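Local structure of Rna-directed RNA polymerase (3ZED) at residues Q416-Y421 and N480-T485; T193-A198 and L423-T428; D381-Y386 and I486-W491; H329-M334 and A441-N446. The protein acts as the RNA-directed RNA polymerase of infectious pancreatic necrosis virus, probably both free and covalently attached to the genomic RNA. One frame throughout, in Å; residues are numbered along the deposited sequence.

Contact 1: Q416-Y421 and N480-T485; sequences QAMMYY and NHLMST
L482 carries this contact from the helix 476-493 side, and A417 and M418 receive it. One branch, CD2, does most of the work. L482 CD2 lies 3.9 Å from A417 CB. L482 CD2 also rests against the helix backbone, 3.8 Å from M418 N. With chi1 of L482 at 168°, CG stands opposite the backbone N, and the branched end reaches across to helix 412-426. M418 answers alongside. Its chain leaves CB extended, then bends at chi2 and again at chi3, so the terminal methyl folds onto the base of L482. M418 CE meets L482 CB at 4.0 Å. The two side chains thus lie alongside, running opposite ways, each end near the root of the other. No hydrogen bond crosses. The contact is apolar and buried. Both helices belong to the polymerase palm; from the sequence, 412-426 is probably the helix after motif A and 476-493 the helix of motif B. One turn further along, T485 OG1 bonds to H481 O at 2.9 Å. That carbonyl also takes T485 N, from the opposite face of its plane. H481 is held at both ring nitrogens, by T204 O and by A387 N. On the partner helix, A417 also packs against N194 and L197 of helix 194-204, while M419 faces helix 438-452.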
# COMPACT_ATOMS: atom_id res chain seq x y z
N GLN B 416 -9.47 -3.20 -12.80
CA GLN B 416 -10.84 -3.04 -13.28
C GLN B 416 -11.79 -3.94 -12.47
O GLN B 416 -12.88 -3.50 -12.12
CB GLN B 416 -10.91 -3.35 -14.77
CG GLN B 416 -12.24 -2.96 -15.39
CD GLN B 416 -12.20 -3.17 -16.87
OE1 GLN B 416 -11.94 -4.28 -17.35
NE2 GLN B 416 -12.44 -2.11 -17.61
N ALA B 417 -11.38 -5.20 -12.18
CA ALA B 417 -12.16 -6.15 -11.38
C ALA B 417 -12.30 -5.64 -9.92
O ALA B 417 -13.37 -5.79 -9.32
CB ALA B 417 -11.51 -7.53 -11.40
N MET B 418 -11.25 -5.00 -9.39
CA MET B 418 -11.31 -4.39 -8.04
C MET B 418 -12.32 -3.22 -8.06
O MET B 418 -13.12 -3.09 -7.13
CB MET B 418 -9.92 -3.94 -7.57
CG MET B 418 -9.93 -3.20 -6.21
SD MET B 418 -10.78 -4.07 -4.86
CE MET B 418 -9.78 -5.60 -4.74
N MET B 419 -12.29 -2.39 -9.13
CA MET B 419 -13.22 -1.27 -9.32
C MET B 419 -14.66 -1.78 -9.39
O MET B 419 -15.56 -1.16 -8.81
CB MET B 419 -12.88 -0.45 -10.60
CG MET B 419 -11.72 0.50 -10.39
SD MET B 419 -12.08 1.78 -9.17
CE MET B 419 -10.89 3.04 -9.67
N TYR B 420 -14.87 -2.93 -10.07
CA TYR B 420 -16.18 -3.58 -10.16
C TYR B 420 -16.67 -3.94 -8.74
O TYR B 420 -17.80 -3.63 -8.39
CB TYR B 420 -16.09 -4.83 -11.05
CG TYR B 420 -17.37 -5.63 -11.10
CD1 TYR B 420 -18.38 -5.33 -12.02
CD2 TYR B 420 -17.59 -6.69 -10.21
CE1 TYR B 420 -19.57 -6.04 -12.03
CE2 TYR B 420 -18.79 -7.40 -10.22
CZ TYR B 420 -19.77 -7.08 -11.14
OH TYR B 420 -20.95 -7.78 -11.17
N TYR B 421 -15.80 -4.58 -7.93
CA TYR B 421 -16.11 -5.00 -6.57
C TYR B 421 -16.45 -3.80 -5.67
O TYR B 421 -17.45 -3.85 -4.95
CB TYR B 421 -14.93 -5.79 -5.97
CG TYR B 421 -15.18 -6.26 -4.56
CD1 TYR B 421 -16.17 -7.19 -4.27
CD2 TYR B 421 -14.42 -5.76 -3.50
CE1 TYR B 421 -16.41 -7.60 -2.96
CE2 TYR B 421 -14.64 -6.18 -2.19
CZ TYR B 421 -15.65 -7.09 -1.93
OH TYR B 421 -15.86 -7.52 -0.64
N ASN B 480 -2.99 -5.82 -5.28
CA ASN B 480 -2.14 -6.93 -4.83
C ASN B 480 -2.97 -7.97 -4.07
O ASN B 480 -2.79 -9.17 -4.27
CB ASN B 480 -1.00 -6.41 -3.95
CG ASN B 480 0.17 -5.84 -4.73
OD1 ASN B 480 0.28 -5.97 -5.94
ND2 ASN B 480 1.07 -5.18 -4.04
N HIS B 481 -3.93 -7.50 -3.22
CA HIS B 481 -4.81 -8.38 -2.45
C HIS B 481 -5.70 -9.23 -3.38
O HIS B 481 -5.93 -10.40 -3.10
CB HIS B 481 -5.66 -7.55 -1.47
CG HIS B 481 -6.27 -8.35 -0.35
ND1 HIS B 481 -5.65 -8.45 0.89
CD2 HIS B 481 -7.45 -9.02 -0.31
CE1 HIS B 481 -6.48 -9.16 1.65
NE2 HIS B 481 -7.56 -9.55 0.96
N LEU B 482 -6.16 -8.64 -4.50
CA LEU B 482 -6.96 -9.36 -5.49
C LEU B 482 -6.11 -10.47 -6.17
O LEU B 482 -6.59 -11.60 -6.35
CB LEU B 482 -7.56 -8.38 -6.52
CG LEU B 482 -8.20 -8.95 -7.81
CD1 LEU B 482 -9.18 -10.08 -7.52
CD2 LEU B 482 -9.00 -7.89 -8.48
N MET B 483 -4.87 -10.16 -6.53
CA MET B 483 -3.96 -11.14 -7.14
C MET B 483 -3.70 -12.32 -6.20
O MET B 483 -3.78 -13.46 -6.64
CB MET B 483 -2.67 -10.49 -7.61
CG MET B 483 -2.89 -9.58 -8.80
SD MET B 483 -1.36 -9.00 -9.56
CE MET B 483 -0.76 -7.87 -8.31
N SER B 484 -3.49 -12.05 -4.89
CA SER B 484 -3.30 -13.11 -3.90
C SER B 484 -4.57 -13.95 -3.75
O SER B 484 -4.48 -15.16 -3.59
CB SER B 484 -2.89 -12.54 -2.55
OG SER B 484 -1.60 -11.97 -2.65
N THR B 485 -5.75 -13.30 -3.85
CA THR B 485 -7.08 -13.95 -3.79
C THR B 485 -7.20 -15.00 -4.93
O THR B 485 -7.71 -16.10 -4.70
CB THR B 485 -8.18 -12.87 -3.85
OG1 THR B 485 -8.16 -12.17 -2.61
CG2 THR B 485 -9.58 -13.45 -4.10

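Contact 2: T193-A198 and L423-T428; sequences TNEQLA and LTRGWT
A198 CB sits over one face of the R425 guanidinium, 3.4 Å from R425 NH1 and displaced toward the rim of the group. At the edge lie the E195 carboxylate and T424 OG1, both near the guanidinium plane. R425 grips E195 end-on with two nitrogens. R425 NH1 donates to E195 OE1 at 2.9 Å, on the syn side, though tilted out of the carboxylate plane. R425 NH2 donates to E195 OE2 at 2.7 Å, from above that plane. The carboxylate and guanidinium planes are 30° apart, so neither bond lies in the carboxylate plane. A third bond fixes the rotation of the guanidinium: R425 NH1 to T424 OG1, 3.1 Å and nearly straight at 169°. The bend of E195 at chi2 (57°) turns its carboxylate toward the arginine, and the two side chains cross at about a right angle. E195 belongs to the first turn of helix 194-204. The helix is started by a capping box, with T193 as N-cap: Q196 N donates to T193 OG1, and T193 N to Q196 OE1. R425 lies near the C-terminal end of helix 412-426. The pair has second partners: E202 forms a salt bridge with R425 NE, and Y420 OH bonds to E195 OE1. Two acidic groups around a buried arginine, with this many bonds, would probably keep both E195 and R425 charged.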
# COMPACT_ATOMS: atom_id res chain seq x y z
N THR B 193 -14.94 -14.31 -14.29
CA THR B 193 -15.70 -13.12 -14.69
C THR B 193 -15.51 -12.09 -13.54
O THR B 193 -15.00 -12.47 -12.49
CB THR B 193 -17.18 -13.45 -14.94
OG1 THR B 193 -17.77 -13.86 -13.71
CG2 THR B 193 -17.42 -14.50 -16.04
N ASN B 194 -15.97 -10.84 -13.72
CA ASN B 194 -15.89 -9.82 -12.68
C ASN B 194 -16.71 -10.24 -11.46
O ASN B 194 -16.25 -10.09 -10.33
CB ASN B 194 -16.37 -8.47 -13.20
CG ASN B 194 -15.38 -7.75 -14.07
OD1 ASN B 194 -14.17 -7.81 -13.87
ND2 ASN B 194 -15.88 -7.01 -15.04
N GLU B 195 -17.90 -10.82 -11.70
CA GLU B 195 -18.81 -11.27 -10.64
C GLU B 195 -18.24 -12.45 -9.86
O GLU B 195 -18.36 -12.46 -8.63
CB GLU B 195 -20.21 -11.59 -11.21
CG GLU B 195 -21.27 -11.90 -10.16
CD GLU B 195 -21.55 -10.88 -9.07
OE1 GLU B 195 -21.21 -9.68 -9.25
OE2 GLU B 195 -22.14 -11.28 -8.04
N GLN B 196 -17.58 -13.40 -10.53
CA GLN B 196 -16.94 -14.54 -9.85
C GLN B 196 -15.82 -14.06 -8.92
O GLN B 196 -15.73 -14.54 -7.79
CB GLN B 196 -16.42 -15.57 -10.85
CG GLN B 196 -17.54 -16.42 -11.45
CD GLN B 196 -17.07 -17.31 -12.56
OE1 GLN B 196 -16.09 -17.03 -13.27
NE2 GLN B 196 -17.81 -18.40 -12.77
N LEU B 197 -15.02 -13.07 -9.37
CA LEU B 197 -13.98 -12.47 -8.54
C LEU B 197 -14.57 -11.73 -7.34
O LEU B 197 -14.04 -11.86 -6.24
CB LEU B 197 -13.10 -11.52 -9.34
CG LEU B 197 -12.03 -12.17 -10.21
CD1 LEU B 197 -11.21 -11.10 -10.85
CD2 LEU B 197 -11.11 -13.07 -9.39
N ALA B 198 -15.68 -11.00 -7.56
CA ALA B 198 -16.41 -10.26 -6.52
C ALA B 198 -16.89 -11.20 -5.41
O ALA B 198 -16.80 -10.85 -4.24
CB ALA B 198 -17.59 -9.52 -7.14
N LEU B 423 -17.53 -0.72 -6.64
CA LEU B 423 -18.74 -0.03 -7.11
C LEU B 423 -20.01 -0.85 -6.92
O LEU B 423 -21.06 -0.25 -6.74
CB LEU B 423 -18.62 0.41 -8.58
CG LEU B 423 -18.19 1.87 -8.80
CD1 LEU B 423 -16.75 2.12 -8.31
CD2 LEU B 423 -18.31 2.26 -10.27
N THR B 424 -19.92 -2.19 -6.90
CA THR B 424 -21.11 -3.03 -6.71
C THR B 424 -21.35 -3.31 -5.21
O THR B 424 -22.49 -3.24 -4.77
CB THR B 424 -21.01 -4.35 -7.53
OG1 THR B 424 -19.85 -5.09 -7.16
CG2 THR B 424 -21.00 -4.12 -9.03
N ARG B 425 -20.31 -3.62 -4.43
CA ARG B 425 -20.46 -3.97 -3.02
C ARG B 425 -20.29 -2.78 -2.06
O ARG B 425 -20.79 -2.85 -0.94
CB ARG B 425 -19.48 -5.11 -2.63
CG ARG B 425 -19.97 -6.53 -2.94
CD ARG B 425 -20.10 -6.83 -4.42
NE ARG B 425 -20.49 -8.22 -4.65
CZ ARG B 425 -20.76 -8.76 -5.83
NH1 ARG B 425 -20.66 -8.04 -6.94
NH2 ARG B 425 -21.13 -10.03 -5.91
N GLY B 426 -19.59 -1.73 -2.49
CA GLY B 426 -19.35 -0.56 -1.65
C GLY B 426 -20.29 0.58 -1.98
O GLY B 426 -21.19 0.90 -1.19
N TRP B 427 -20.12 1.16 -3.17
CA TRP B 427 -20.86 2.30 -3.71
C TRP B 427 -22.26 1.90 -4.17
O TRP B 427 -22.65 2.13 -5.33
CB TRP B 427 -20.04 2.93 -4.85
CG TRP B 427 -18.79 3.58 -4.32
CD1 TRP B 427 -17.52 3.10 -4.40
CD2 TRP B 427 -18.72 4.79 -3.54
NE1 TRP B 427 -16.65 3.95 -3.76
CE2 TRP B 427 -17.36 4.99 -3.22
CE3 TRP B 427 -19.68 5.72 -3.10
CZ2 TRP B 427 -16.93 6.10 -2.47
CZ3 TRP B 427 -19.26 6.80 -2.33
CH2 TRP B 427 -17.90 6.99 -2.04
N THR B 428 -23.03 1.33 -3.24
CA THR B 428 -24.40 0.87 -3.52
C THR B 428 -25.34 1.26 -2.36
O THR B 428 -24.97 1.11 -1.20
CB THR B 428 -24.41 -0.66 -3.81
OG1 THR B 428 -25.72 -1.04 -4.23
CG2 THR B 428 -24.00 -1.51 -2.60

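Contact 3: D381-Y386 and I486-W491; sequences DLVMIY and IVVAEW
V383 projects from its strand and fits between V488 and W491, one turn apart on the helix. Its CG2 branch meets both methyls of V488, with V383 CG2 at 3.8 Å from V488 CG1. V383 CB lies 3.9 Å from W491 CZ3, so the CZ3 corner of the indole rests obliquely against the root of the valine. V488 is the matching bump. It reaches into the hollow between V383 and I385, two residues apart on the same side of the strand. V488 CG2 touches I385 CD1 at 3.9 Å. Both pairs of aliphatic side chains meet tip to tip. At 158°, the extended chi2 of I385 carries CD1 out toward the helix. Strand 382-386 is an outermost strand of the four-stranded antiparallel sheet of the palm, and helix 476-493 packs against one face of that sheet. The axes of strand 382-386 and helical segment 486-491 approach to 10.3 Å and run nearly antiparallel, at 165°. The strand leads directly into an Ala-Asp-Asn sequence, consistent with motif C of birnavirus polymerases. The next strand, 389-394, continues the surface, with I390 against V488 and I392 against W491. The opposite side of the strand is covered by helix 364-377, where L382 and M384 pack.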
# COMPACT_ATOMS: atom_id res chain seq x y z
N ASP B 381 -7.09 -26.69 7.81
CA ASP B 381 -6.15 -25.86 7.05
C ASP B 381 -6.53 -24.42 7.28
O ASP B 381 -7.66 -24.12 7.63
CB ASP B 381 -6.16 -26.23 5.55
CG ASP B 381 -5.67 -27.63 5.23
OD1 ASP B 381 -4.77 -28.13 5.94
OD2 ASP B 381 -6.16 -28.22 4.25
N LEU B 382 -5.59 -23.52 7.09
CA LEU B 382 -5.83 -22.10 7.33
C LEU B 382 -5.13 -21.25 6.27
O LEU B 382 -4.00 -21.57 5.87
CB LEU B 382 -5.31 -21.75 8.74
CG LEU B 382 -5.70 -20.44 9.40
CD1 LEU B 382 -7.23 -20.36 9.65
CD2 LEU B 382 -4.98 -20.32 10.74
N VAL B 383 -5.80 -20.19 5.82
CA VAL B 383 -5.23 -19.25 4.87
C VAL B 383 -5.48 -17.83 5.38
O VAL B 383 -6.53 -17.54 5.94
CB VAL B 383 -5.69 -19.47 3.39
CG1 VAL B 383 -7.16 -19.10 3.16
CG2 VAL B 383 -4.78 -18.72 2.42
N MET B 384 -4.48 -16.97 5.21
CA MET B 384 -4.53 -15.55 5.59
C MET B 384 -3.96 -14.74 4.45
O MET B 384 -2.99 -15.18 3.82
CB MET B 384 -3.79 -15.25 6.90
CG MET B 384 -4.36 -15.99 8.08
SD MET B 384 -3.54 -15.42 9.56
CE MET B 384 -3.87 -16.74 10.68
N ILE B 385 -4.57 -13.58 4.16
CA ILE B 385 -4.16 -12.73 3.03
C ILE B 385 -4.00 -11.29 3.43
O ILE B 385 -4.87 -10.73 4.07
CB ILE B 385 -5.15 -12.85 1.82
CG1 ILE B 385 -5.35 -14.33 1.39
CG2 ILE B 385 -4.70 -12.00 0.62
CD1 ILE B 385 -6.66 -14.58 0.60
N TYR B 386 -2.91 -10.69 2.98
CA TYR B 386 -2.62 -9.28 3.15
C TYR B 386 -1.91 -8.76 1.91
O TYR B 386 -0.69 -8.94 1.82
CB TYR B 386 -1.79 -9.01 4.42
CG TYR B 386 -1.70 -7.53 4.73
CD1 TYR B 386 -0.70 -6.73 4.18
CD2 TYR B 386 -2.64 -6.92 5.56
CE1 TYR B 386 -0.64 -5.36 4.44
CE2 TYR B 386 -2.57 -5.55 5.84
CZ TYR B 386 -1.58 -4.78 5.27
OH TYR B 386 -1.51 -3.43 5.52
N ILE B 486 -6.72 -14.64 -6.14
CA ILE B 486 -6.73 -15.50 -7.32
C ILE B 486 -5.83 -16.72 -7.07
O ILE B 486 -6.25 -17.85 -7.33
CB ILE B 486 -6.33 -14.70 -8.60
CG1 ILE B 486 -7.41 -13.67 -8.97
CG2 ILE B 486 -6.00 -15.67 -9.78
CD1 ILE B 486 -7.06 -12.65 -10.09
N VAL B 487 -4.61 -16.49 -6.54
CA VAL B 487 -3.65 -17.56 -6.24
C VAL B 487 -4.28 -18.52 -5.19
O VAL B 487 -4.26 -19.74 -5.38
CB VAL B 487 -2.26 -16.99 -5.80
CG1 VAL B 487 -1.34 -18.10 -5.28
CG2 VAL B 487 -1.58 -16.23 -6.94
N VAL B 488 -4.90 -17.96 -4.13
CA VAL B 488 -5.53 -18.74 -3.04
C VAL B 488 -6.75 -19.52 -3.58
O VAL B 488 -6.85 -20.71 -3.30
CB VAL B 488 -5.88 -17.86 -1.80
CG1 VAL B 488 -6.75 -18.62 -0.80
CG2 VAL B 488 -4.61 -17.36 -1.13
N ALA B 489 -7.62 -18.87 -4.39
CA ALA B 489 -8.78 -19.54 -5.00
C ALA B 489 -8.35 -20.75 -5.86
O ALA B 489 -9.00 -21.79 -5.83
CB ALA B 489 -9.56 -18.56 -5.85
N GLU B 490 -7.22 -20.61 -6.59
CA GLU B 490 -6.68 -21.67 -7.44
C GLU B 490 -6.05 -22.78 -6.58
O GLU B 490 -6.15 -23.94 -6.96
CB GLU B 490 -5.67 -21.12 -8.46
CG GLU B 490 -6.34 -20.38 -9.61
CD GLU B 490 -7.26 -21.22 -10.48
OE1 GLU B 490 -6.92 -22.40 -10.77
OE2 GLU B 490 -8.32 -20.70 -10.87
N TRP B 491 -5.49 -22.44 -5.41
CA TRP B 491 -4.94 -23.42 -4.46
C TRP B 491 -6.10 -24.27 -3.92
O TRP B 491 -6.00 -25.50 -3.95
CB TRP B 491 -4.17 -22.70 -3.35
CG TRP B 491 -3.88 -23.51 -2.11
CD1 TRP B 491 -2.93 -24.48 -1.97
CD2 TRP B 491 -4.46 -23.32 -0.81
NE1 TRP B 491 -2.89 -24.92 -0.67
CE2 TRP B 491 -3.82 -24.23 0.06
CE3 TRP B 491 -5.46 -22.46 -0.30
CZ2 TRP B 491 -4.18 -24.32 1.42
CZ3 TRP B 491 -5.80 -22.55 1.04
CH2 TRP B 491 -5.17 -23.48 1.89

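Contact 4: H329-M334 and A441-N446; sequences HLLLSM and ATFAMN
F443 lays the far end of its ring against L331, beside the backbone of helix 326-340. F443 CZ comes to 3.5 Å from L331 CB, and F443 CE2 to 3.7 Å from the same L331 CB. The approach is oblique. With CG opposite the backbone N (chi1 173°), the phenyl group extends straight out from its own helix and spans the gap to the next. L332 adds a second, looser touch from a neighbouring position. Its CD2 methyl stands 4.1 Å from F443 CZ, and the two side chains cross at about a right angle. The meeting is therefore one aromatic ring on two consecutive leucines. It joins helix 326-340 to helix 438-452 in the polymerase core. The backbone near F443 makes a wider pi-type turn at 443-446. A third helix, 260-278, adds F270 and I271 against F443, and F270 also touches L331. On the other side of helix 326-340, S333 OG bonds back to H329 O at 2.7 Å. The side chain of L331 is about 12 Å from that of P250, in a predicted GTP-binding site.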
# COMPACT_ATOMS: atom_id res chain seq x y z
N HIS B 329 -4.19 10.68 -7.96
CA HIS B 329 -4.24 10.11 -6.61
C HIS B 329 -5.55 10.52 -5.90
O HIS B 329 -6.18 9.68 -5.27
CB HIS B 329 -3.02 10.54 -5.78
CG HIS B 329 -3.07 10.02 -4.38
ND1 HIS B 329 -2.85 8.67 -4.11
CD2 HIS B 329 -3.36 10.66 -3.23
CE1 HIS B 329 -3.01 8.54 -2.81
NE2 HIS B 329 -3.30 9.70 -2.23
N LEU B 330 -5.95 11.79 -6.03
CA LEU B 330 -7.15 12.36 -5.42
C LEU B 330 -8.43 11.68 -5.96
O LEU B 330 -9.27 11.26 -5.18
CB LEU B 330 -7.16 13.88 -5.69
CG LEU B 330 -8.12 14.79 -4.90
CD1 LEU B 330 -7.94 14.64 -3.36
CD2 LEU B 330 -7.95 16.24 -5.32
N LEU B 331 -8.53 11.54 -7.30
CA LEU B 331 -9.69 10.91 -7.97
C LEU B 331 -9.81 9.41 -7.62
O LEU B 331 -10.91 8.94 -7.34
CB LEU B 331 -9.61 11.09 -9.49
CG LEU B 331 -9.74 12.53 -10.02
CD1 LEU B 331 -9.30 12.60 -11.50
CD2 LEU B 331 -11.16 13.07 -9.85
N LEU B 332 -8.68 8.68 -7.59
CA LEU B 332 -8.66 7.26 -7.22
C LEU B 332 -9.07 7.05 -5.75
O LEU B 332 -9.86 6.16 -5.45
CB LEU B 332 -7.25 6.64 -7.45
CG LEU B 332 -6.76 6.43 -8.88
CD1 LEU B 332 -5.38 5.87 -8.88
CD2 LEU B 332 -7.68 5.50 -9.65
N SER B 333 -8.51 7.89 -4.85
CA SER B 333 -8.72 7.83 -3.40
C SER B 333 -10.15 8.14 -3.04
O SER B 333 -10.62 7.61 -2.04
CB SER B 333 -7.77 8.77 -2.66
OG SER B 333 -6.44 8.34 -2.90
N MET B 334 -10.86 8.94 -3.87
CA MET B 334 -12.28 9.23 -3.67
C MET B 334 -13.15 7.95 -3.84
O MET B 334 -14.22 7.86 -3.27
CB MET B 334 -12.74 10.33 -4.64
CG MET B 334 -12.40 11.71 -4.17
SD MET B 334 -12.69 12.99 -5.43
CE MET B 334 -14.47 13.01 -5.49
N ALA B 441 -18.64 6.20 -13.20
CA ALA B 441 -18.57 4.80 -13.66
C ALA B 441 -17.56 4.71 -14.82
O ALA B 441 -16.81 3.74 -14.89
CB ALA B 441 -19.95 4.31 -14.11
N THR B 442 -17.50 5.75 -15.68
CA THR B 442 -16.57 5.84 -16.81
C THR B 442 -15.14 5.99 -16.30
O THR B 442 -14.24 5.28 -16.76
CB THR B 442 -16.95 7.01 -17.74
OG1 THR B 442 -18.31 6.83 -18.14
CG2 THR B 442 -16.05 7.12 -18.98
N PHE B 443 -14.92 6.91 -15.34
CA PHE B 443 -13.59 7.10 -14.77
C PHE B 443 -13.13 5.82 -14.13
O PHE B 443 -12.06 5.34 -14.48
CB PHE B 443 -13.55 8.25 -13.76
CG PHE B 443 -12.22 8.34 -13.04
CD1 PHE B 443 -11.06 8.70 -13.73
CD2 PHE B 443 -12.11 7.97 -11.70
CE1 PHE B 443 -9.81 8.72 -13.07
CE2 PHE B 443 -10.87 7.98 -11.05
CZ PHE B 443 -9.73 8.36 -11.74
N ALA B 444 -13.94 5.24 -13.22
CA ALA B 444 -13.55 4.06 -12.46
C ALA B 444 -13.35 2.81 -13.31
O ALA B 444 -12.34 2.13 -13.14
CB ALA B 444 -14.58 3.78 -11.37
N MET B 445 -14.30 2.51 -14.23
CA MET B 445 -14.26 1.28 -15.01
C MET B 445 -13.49 1.37 -16.31
O MET B 445 -12.85 0.41 -16.70
CB MET B 445 -15.69 0.80 -15.35
CG MET B 445 -16.61 0.57 -14.13
SD MET B 445 -15.89 -0.40 -12.75
CE MET B 445 -15.61 -1.96 -13.55
N ASN B 446 -13.62 2.48 -17.01
CA ASN B 446 -13.09 2.57 -18.36
C ASN B 446 -11.78 3.30 -18.52
O ASN B 446 -11.12 3.09 -19.54
CB ASN B 446 -14.14 3.23 -19.28
CG ASN B 446 -15.50 2.56 -19.25
OD1 ASN B 446 -16.45 3.08 -18.71
ND2 ASN B 446 -15.62 1.40 -19.87

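Overall arrangement
From the N terminus, segment 193-198 comes first; it waits for 423-428 to close contact 2. Segment 329-334 opens contact 4, 381-386 opens contact 3, and 416-421 opens contact 1. Contact 2 then closes, followed by contact 4 at 441-446. Contacts 1 and 3 close last, on successive turns of helix 476-493. Contact 1 is nested within contact 3; every other pair crosses. Contacts 1 and 2 share helix 412-426 and meet through Y420 and E195. Contact 4 reaches that helix where Q416 bonds to M445 O. Helix 412-426 thus lies between helices 194-204, 438-452 and 476-493, and the last carries the packing on to the antiparallel sheet.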